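Local coordinates for trwC protein (Escherichia coli, PDB 1QX0), which probably nicks plasmid DNA at the origin of transfer to start conjugation, this chain being the metal-binding relaxase part of a longer relaxase-helicase, at residues B[136-141]-B[171-176]; B[39-44]-B[142-147]. One frame throughout, in Å; residues are numbered along the deposited sequence.

Contact 1 lies at the surface, its centre about 25 Å from that of the chain, where the hairpin strand 134-139 meets the loop 171-176 beside bound DNA. Contact 2 is buried, its centre about 16 Å from that of the chain, and sets the short helix 39-43 against residues 142-144, which lead into strand 145-152. Their chemistry follows their places: carboxylates, a guanidinium and a phosphate in contact 1, backbone and aliphatic groups in contact 2. Segment 136-141 runs directly on into 142-147, and the two contacts touch. Lys-171 NZ forms a salt bridge with Glu-43 OE1 at 2.7 Å, and Asn-142 OD1 probably accepts from Lys-171 N.

Contact 1 of 2, residues B[136-141]-B[171-176]; sequences RIETTG and KRSDGQ. With nucleotides of chain A.
The side chains of Glu-138 and Arg-172 cross at about a right angle, carboxylate and guanidinium planes 35° apart, with Glu-138 OE1 lying 4.0 Å from Arg-172 CB. Asp-174 and the phosphate of DG13 of chain A both lie at the edge of the guanidinium, near its plane, the first on the NE and NH1 side and the second at NH2. Asp-174 is gripped side-on, with OD2 receiving Arg-172 NH1 at 2.7 Å through its syn lone pair and OD1 taking a longer bond from NE. OD1 also accepts from Gln-176 N, on the other face of the carboxylate, which closes an Asx turn. Arg-172 NH2 donates a hydrogen bond to OP1 of DG13 of chain A at 2.6 Å and another to Arg-128 O, in the neighbouring strand 126-131.

The loop is a type I beta turn from Arg-172 to Gly-175, packed against the end of the two-stranded hairpin 126-139, and a guanine of the DNA packs on Ile-137 of that hairpin. Glu-138 ties the two together. Its CG stands anti to the backbone N (chi1 169°) and the chain runs on extended, which carries the carboxylate to the turn. There Glu-138 OE2 accepts from Ser-173 N through its syn lone pair at 2.8 Å, the N-H...O angle of 147° leaving the bond somewhat bent. An alanine in place of Arg-172 is likely to leave the Asp-174 carboxylate without its cationic mate and the DNA phosphate without this donor. Further along the hairpin strand, Thr-140 sets its CB 3.6 Å from Lys-171 O, while its OG1 bonds to Thr-170 OG1.

Contact 2 of 2, residues B[39-44]-B[142-147]; sequences KGAEEL and NLVIGK
Asn-142 meets the helix with its CB, which lies 3.8 Å from Lys-39 CB and 3.7 Å from Gly-40 N. Its amide serves other partners: ND2 bonds to Thr-140 O, while OD1 links the helix flank to the end of strand 158-171. Leu-143 points its CB away from the helix, and its side chain packs on Ala-125, Ile-166 and Leu-180, but its carbonyl is offered to the first turn of the helix. Leu-143 O accepts a weak bond from Ala-41 N at 3.5 Å and stands 3.2 Å from Gly-40 N. Val-144 supplies the apolar part. With CG2 anti to its carbonyl carbon and CG1 anti to the backbone N (chi1 -176°), CG2 rests 3.5 Å from Gly-40 C and also meets Leu-44 CD1 at 3.8 Å, the two side chains crossing at about a right angle; CG1 faces Ala-41 CB. Further on the segment becomes an inner strand of the antiparallel sheet, between 34-37 and 158-171. A side chain on Gly-40 would run into Leu-143 O and Val-144 CG2, so the close approach of helix and chain is probably possible only with a glycine here, and shape rather than strong polar bonding holds this contact.

Contact 1 of 2, residues B[136-141]-B[171-176]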
loop_
_atom_site.group_PDB
_atom_site.type_symbol
_atom_site.label_atom_id
_atom_site.label_comp_id
_atom_site.label_asym_id
_atom_site.label_seq_id
_atom_site.Cartn_x
_atom_site.Cartn_y
_atom_site.Cartn_z
ATOM N N ARG B 136 -0.348 -1.863 -30.782
ATOM C CA ARG B 136 -1.402 -1.002 -30.236
ATOM C C ARG B 136 -1.425 -1.039 -28.695
ATOM O O ARG B 136 -1.152 -2.057 -28.091
ATOM C CB ARG B 136 -2.771 -1.430 -30.767
ATOM C CG ARG B 136 -3.138 -0.842 -32.122
ATOM C CD ARG B 136 -3.111 -1.863 -33.219
ATOM N NE ARG B 136 -3.376 -1.305 -34.540
ATOM C CZ ARG B 136 -3.471 -2.042 -35.646
ATOM N NH1 ARG B 136 -3.321 -3.359 -35.582
ATOM N NH2 ARG B 136 -3.722 -1.461 -36.817
ATOM N N ILE B 137 -1.763 0.075 -28.067
ATOM C CA ILE B 137 -1.921 0.073 -26.619
ATOM C C ILE B 137 -3.414 0.000 -26.302
ATOM O O ILE B 137 -4.212 0.789 -26.820
ATOM C CB ILE B 137 -1.216 1.282 -25.984
ATOM C CG1 ILE B 137 0.311 1.138 -26.122
ATOM C CG2 ILE B 137 -1.581 1.421 -24.512
ATOM C CD1 ILE B 137 1.096 2.464 -25.911
ATOM N N GLU B 138 -3.801 -0.998 -25.512
ATOM C CA GLU B 138 -5.203 -1.190 -25.189
ATOM C C GLU B 138 -5.426 -1.039 -23.691
ATOM O O GLU B 138 -4.735 -1.673 -22.895
ATOM C CB GLU B 138 -5.664 -2.568 -25.676
ATOM C CG GLU B 138 -7.033 -3.030 -25.174
ATOM C CD GLU B 138 -7.281 -4.520 -25.392
ATOM O OE1 GLU B 138 -6.532 -5.162 -26.176
ATOM O OE2 GLU B 138 -8.234 -5.053 -24.786
ATOM N N THR B 139 -6.381 -0.193 -23.319
ATOM C CA THR B 139 -6.938 -0.170 -21.970
ATOM C C THR B 139 -7.824 -1.394 -21.787
ATOM O O THR B 139 -8.834 -1.555 -22.483
ATOM C CB THR B 139 -7.794 1.106 -21.756
ATOM O OG1 THR B 139 -6.982 2.278 -21.938
ATOM C CG2 THR B 139 -8.284 1.192 -20.287
ATOM N N THR B 140 -7.445 -2.251 -20.842
ATOM C CA THR B 140 -8.191 -3.476 -20.584
ATOM C C THR B 140 -9.221 -3.290 -19.483
ATOM O O THR B 140 -10.173 -4.057 -19.407
ATOM C CB THR B 140 -7.234 -4.600 -20.215
ATOM O OG1 THR B 140 -6.520 -4.244 -19.017
ATOM C CG2 THR B 140 -6.151 -4.732 -21.275
ATOM N N GLY B 141 -9.038 -2.263 -18.646
ATOM C CA GLY B 141 -9.937 -2.000 -17.534
ATOM C C GLY B 141 -10.043 -3.120 -16.499
ATOM O O GLY B 141 -11.021 -3.181 -15.756
ATOM N N LYS B 171 -6.424 -9.141 -18.593
ATOM C CA LYS B 171 -7.141 -9.830 -19.680
ATOM C C LYS B 171 -7.479 -8.898 -20.853
ATOM O O LYS B 171 -8.288 -7.973 -20.699
ATOM C CB LYS B 171 -8.413 -10.467 -19.142
ATOM C CG LYS B 171 -8.854 -11.679 -19.941
ATOM C CD LYS B 171 -10.219 -11.451 -20.515
ATOM C CE LYS B 171 -11.255 -12.220 -19.738
ATOM N NZ LYS B 171 -11.356 -13.655 -20.166
ATOM N N ARG B 172 -6.850 -9.125 -22.007
ATOM C CA ARG B 172 -7.163 -8.362 -23.231
ATOM C C ARG B 172 -8.581 -8.609 -23.745
ATOM O O ARG B 172 -9.236 -9.578 -23.364
ATOM C CB ARG B 172 -6.178 -8.673 -24.356
ATOM C CG ARG B 172 -4.742 -8.320 -24.070
ATOM C CD ARG B 172 -3.883 -8.191 -25.297
ATOM N NE ARG B 172 -4.064 -9.301 -26.235
ATOM C CZ ARG B 172 -3.099 -9.793 -26.995
ATOM N NH1 ARG B 172 -3.354 -10.785 -27.848
ATOM N NH2 ARG B 172 -1.875 -9.291 -26.917
ATOM N N SER B 173 -9.036 -7.718 -24.611
ATOM C CA SER B 173 -10.349 -7.807 -25.270
ATOM C C SER B 173 -10.596 -9.088 -26.071
ATOM O O SER B 173 -11.745 -9.553 -26.178
ATOM C CB SER B 173 -10.535 -6.611 -26.200
ATOM O OG SER B 173 -11.887 -6.513 -26.551
ATOM N N ASP B 174 -9.521 -9.642 -26.638
ATOM C CA ASP B 174 -9.565 -10.916 -27.366
ATOM C C ASP B 174 -9.510 -12.150 -26.447
ATOM O O ASP B 174 -9.373 -13.290 -26.930
ATOM C CB ASP B 174 -8.438 -10.970 -28.420
ATOM C CG ASP B 174 -7.033 -10.978 -27.802
ATOM O OD1 ASP B 174 -6.920 -10.821 -26.569
ATOM O OD2 ASP B 174 -5.980 -11.137 -28.472
ATOM N N GLY B 175 -9.593 -11.929 -25.131
ATOM C CA GLY B 175 -9.575 -13.024 -24.156
ATOM C C GLY B 175 -8.202 -13.540 -23.738
ATOM O O GLY B 175 -8.101 -14.470 -22.954
ATOM N N GLN B 176 -7.145 -12.928 -24.256
ATOM C CA GLN B 176 -5.767 -13.308 -23.937
ATOM C C GLN B 176 -5.238 -12.591 -22.689
ATOM O O GLN B 176 -5.375 -11.369 -22.584
ATOM C CB GLN B 176 -4.855 -12.942 -25.107
ATOM C CG GLN B 176 -5.108 -13.718 -26.401
ATOM C CD GLN B 176 -4.682 -15.172 -26.286
ATOM O OE1 GLN B 176 -3.495 -15.462 -26.116
ATOM N NE2 GLN B 176 -5.647 -16.090 -26.367
ATOM P P DG A 13 1.063 -10.300 -28.703
ATOM O OP1 DG A 13 0.107 -10.790 -27.673
ATOM O OP2 DG A 13 0.901 -8.901 -29.226
ATOM O "O5'" DG A 13 2.584 -10.539 -28.255
ATOM C "C5'" DG A 13 2.848 -11.752 -27.536
ATOM C "C4'" DG A 13 3.588 -11.528 -26.223
ATOM O "O4'" DG A 13 4.992 -11.320 -26.490
ATOM C "C3'" DG A 13 3.159 -10.311 -25.371
ATOM O "O3'" DG A 13 3.335 -10.686 -23.979
ATOM C "C2'" DG A 13 4.096 -9.193 -25.842
ATOM C "C1'" DG A 13 5.366 -9.969 -26.201
ATOM N N9 DG A 13 6.119 -9.480 -27.359
ATOM C C8 DG A 13 5.617 -9.074 -28.576
ATOM N N7 DG A 13 6.530 -8.710 -29.432
ATOM C C5 DG A 13 7.719 -8.909 -28.770
ATOM C C6 DG A 13 9.043 -8.683 -29.218
ATOM O O6 DG A 13 9.409 -8.252 -30.330
ATOM N N1 DG A 13 9.982 -9.005 -28.232
ATOM C C2 DG A 13 9.654 -9.476 -26.980
ATOM N N2 DG A 13 10.690 -9.731 -26.163
ATOM N N3 DG A 13 8.409 -9.679 -26.548
ATOM C C4 DG A 13 7.492 -9.385 -27.492
#

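Contact 2 of 2, residues B[39-44]-B[142-147]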
loop_
_atom_site.group_PDB
_atom_site.type_symbol
_atom_site.label_atom_id
_atom_site.label_comp_id
_atom_site.label_asym_id
_atom_site.label_seq_id
_atom_site.Cartn_x
_atom_site.Cartn_y
_atom_site.Cartn_z
ATOM N N LYS B 39 -11.783 -6.778 -11.422
ATOM C CA LYS B 39 -12.527 -7.477 -12.450
ATOM C C LYS B 39 -11.721 -8.676 -12.907
ATOM O O LYS B 39 -12.276 -9.740 -13.110
ATOM C CB LYS B 39 -12.846 -6.526 -13.605
ATOM C CG LYS B 39 -13.503 -5.223 -13.135
ATOM C CD LYS B 39 -14.525 -4.689 -14.153
ATOM C CE LYS B 39 -15.302 -3.523 -13.574
ATOM N NZ LYS B 39 -15.173 -2.345 -14.464
ATOM N N GLY B 40 -10.409 -8.507 -13.035
ATOM C CA GLY B 40 -9.529 -9.614 -13.356
ATOM C C GLY B 40 -9.584 -10.732 -12.318
ATOM O O GLY B 40 -9.571 -11.909 -12.669
ATOM N N ALA B 41 -9.629 -10.349 -11.040
ATOM C CA ALA B 41 -9.780 -11.291 -9.949
ATOM C C ALA B 41 -11.116 -12.029 -10.061
ATOM O O ALA B 41 -11.170 -13.241 -9.894
ATOM C CB ALA B 41 -9.673 -10.575 -8.602
ATOM N N GLU B 42 -12.176 -11.276 -10.338
ATOM C CA GLU B 42 -13.526 -11.811 -10.504
ATOM C C GLU B 42 -13.564 -12.840 -11.638
ATOM O O GLU B 42 -14.105 -13.947 -11.478
ATOM C CB GLU B 42 -14.498 -10.665 -10.804
ATOM C CG GLU B 42 -15.330 -10.201 -9.613
ATOM C CD GLU B 42 -16.662 -9.589 -10.039
ATOM O OE1 GLU B 42 -17.648 -10.351 -10.206
ATOM O OE2 GLU B 42 -16.722 -8.344 -10.209
ATOM N N GLU B 43 -12.961 -12.455 -12.760
ATOM C CA GLU B 43 -12.821 -13.284 -13.952
ATOM C C GLU B 43 -12.139 -14.627 -13.653
ATOM O O GLU B 43 -12.466 -15.654 -14.268
ATOM C CB GLU B 43 -12.044 -12.494 -15.015
ATOM C CG GLU B 43 -11.450 -13.312 -16.151
ATOM C CD GLU B 43 -12.474 -13.706 -17.208
ATOM O OE1 GLU B 43 -12.250 -14.737 -17.895
ATOM O OE2 GLU B 43 -13.487 -12.983 -17.372
ATOM N N LEU B 44 -11.206 -14.605 -12.704
ATOM C CA LEU B 44 -10.412 -15.775 -12.343
ATOM C C LEU B 44 -11.023 -16.576 -11.202
ATOM O O LEU B 44 -10.415 -17.538 -10.728
ATOM C CB LEU B 44 -9.010 -15.332 -11.929
ATOM C CG LEU B 44 -8.003 -14.990 -13.015
ATOM C CD1 LEU B 44 -6.768 -14.367 -12.386
ATOM C CD2 LEU B 44 -7.651 -16.253 -13.793
ATOM N N ASN B 142 -9.070 -4.019 -16.441
ATOM C CA ASN B 142 -9.116 -5.105 -15.424
ATOM C C ASN B 142 -7.796 -5.449 -14.774
ATOM O O ASN B 142 -6.801 -5.625 -15.458
ATOM C CB ASN B 142 -9.807 -6.381 -15.953
ATOM C CG ASN B 142 -9.071 -7.028 -17.114
ATOM O OD1 ASN B 142 -8.338 -8.007 -16.930
ATOM N ND2 ASN B 142 -9.307 -6.526 -18.327
ATOM N N LEU B 143 -7.798 -5.547 -13.446
ATOM C CA LEU B 143 -6.583 -5.877 -12.686
ATOM C C LEU B 143 -6.828 -7.061 -11.771
ATOM O O LEU B 143 -7.961 -7.325 -11.417
ATOM C CB LEU B 143 -6.091 -4.672 -11.861
ATOM C CG LEU B 143 -5.498 -3.448 -12.566
ATOM C CD1 LEU B 143 -5.153 -2.333 -11.502
ATOM C CD2 LEU B 143 -4.268 -3.817 -13.409
ATOM N N VAL B 144 -5.783 -7.791 -11.408
ATOM C CA VAL B 144 -5.900 -8.786 -10.339
ATOM C C VAL B 144 -5.116 -8.223 -9.139
ATOM O O VAL B 144 -3.913 -7.977 -9.250
ATOM C CB VAL B 144 -5.400 -10.205 -10.782
ATOM C CG1 VAL B 144 -5.616 -11.281 -9.680
ATOM C CG2 VAL B 144 -6.109 -10.645 -12.086
ATOM N N ILE B 145 -5.809 -7.992 -8.016
ATOM C CA ILE B 145 -5.181 -7.348 -6.841
ATOM C C ILE B 145 -5.354 -8.131 -5.565
ATOM O O ILE B 145 -6.472 -8.442 -5.180
ATOM C CB ILE B 145 -5.704 -5.899 -6.594
ATOM C CG1 ILE B 145 -5.815 -5.114 -7.906
ATOM C CG2 ILE B 145 -4.778 -5.173 -5.642
ATOM C CD1 ILE B 145 -6.722 -3.871 -7.806
ATOM N N GLY B 146 -4.238 -8.442 -4.917
ATOM C CA GLY B 146 -4.272 -8.956 -3.549
ATOM C C GLY B 146 -3.933 -7.820 -2.606
ATOM O O GLY B 146 -2.863 -7.239 -2.693
ATOM N N LYS B 147 -4.864 -7.490 -1.730
ATOM C CA LYS B 147 -4.721 -6.394 -0.791
ATOM C C LYS B 147 -4.410 -6.934 0.601
ATOM O O LYS B 147 -5.105 -7.837 1.098
ATOM C CB LYS B 147 -6.026 -5.597 -0.736
ATOM C CG LYS B 147 -6.525 -5.026 -2.067
ATOM C CD LYS B 147 -7.745 -4.123 -1.795
ATOM C CE LYS B 147 -9.032 -4.935 -1.615
ATOM N NZ LYS B 147 -10.267 -4.057 -1.374
#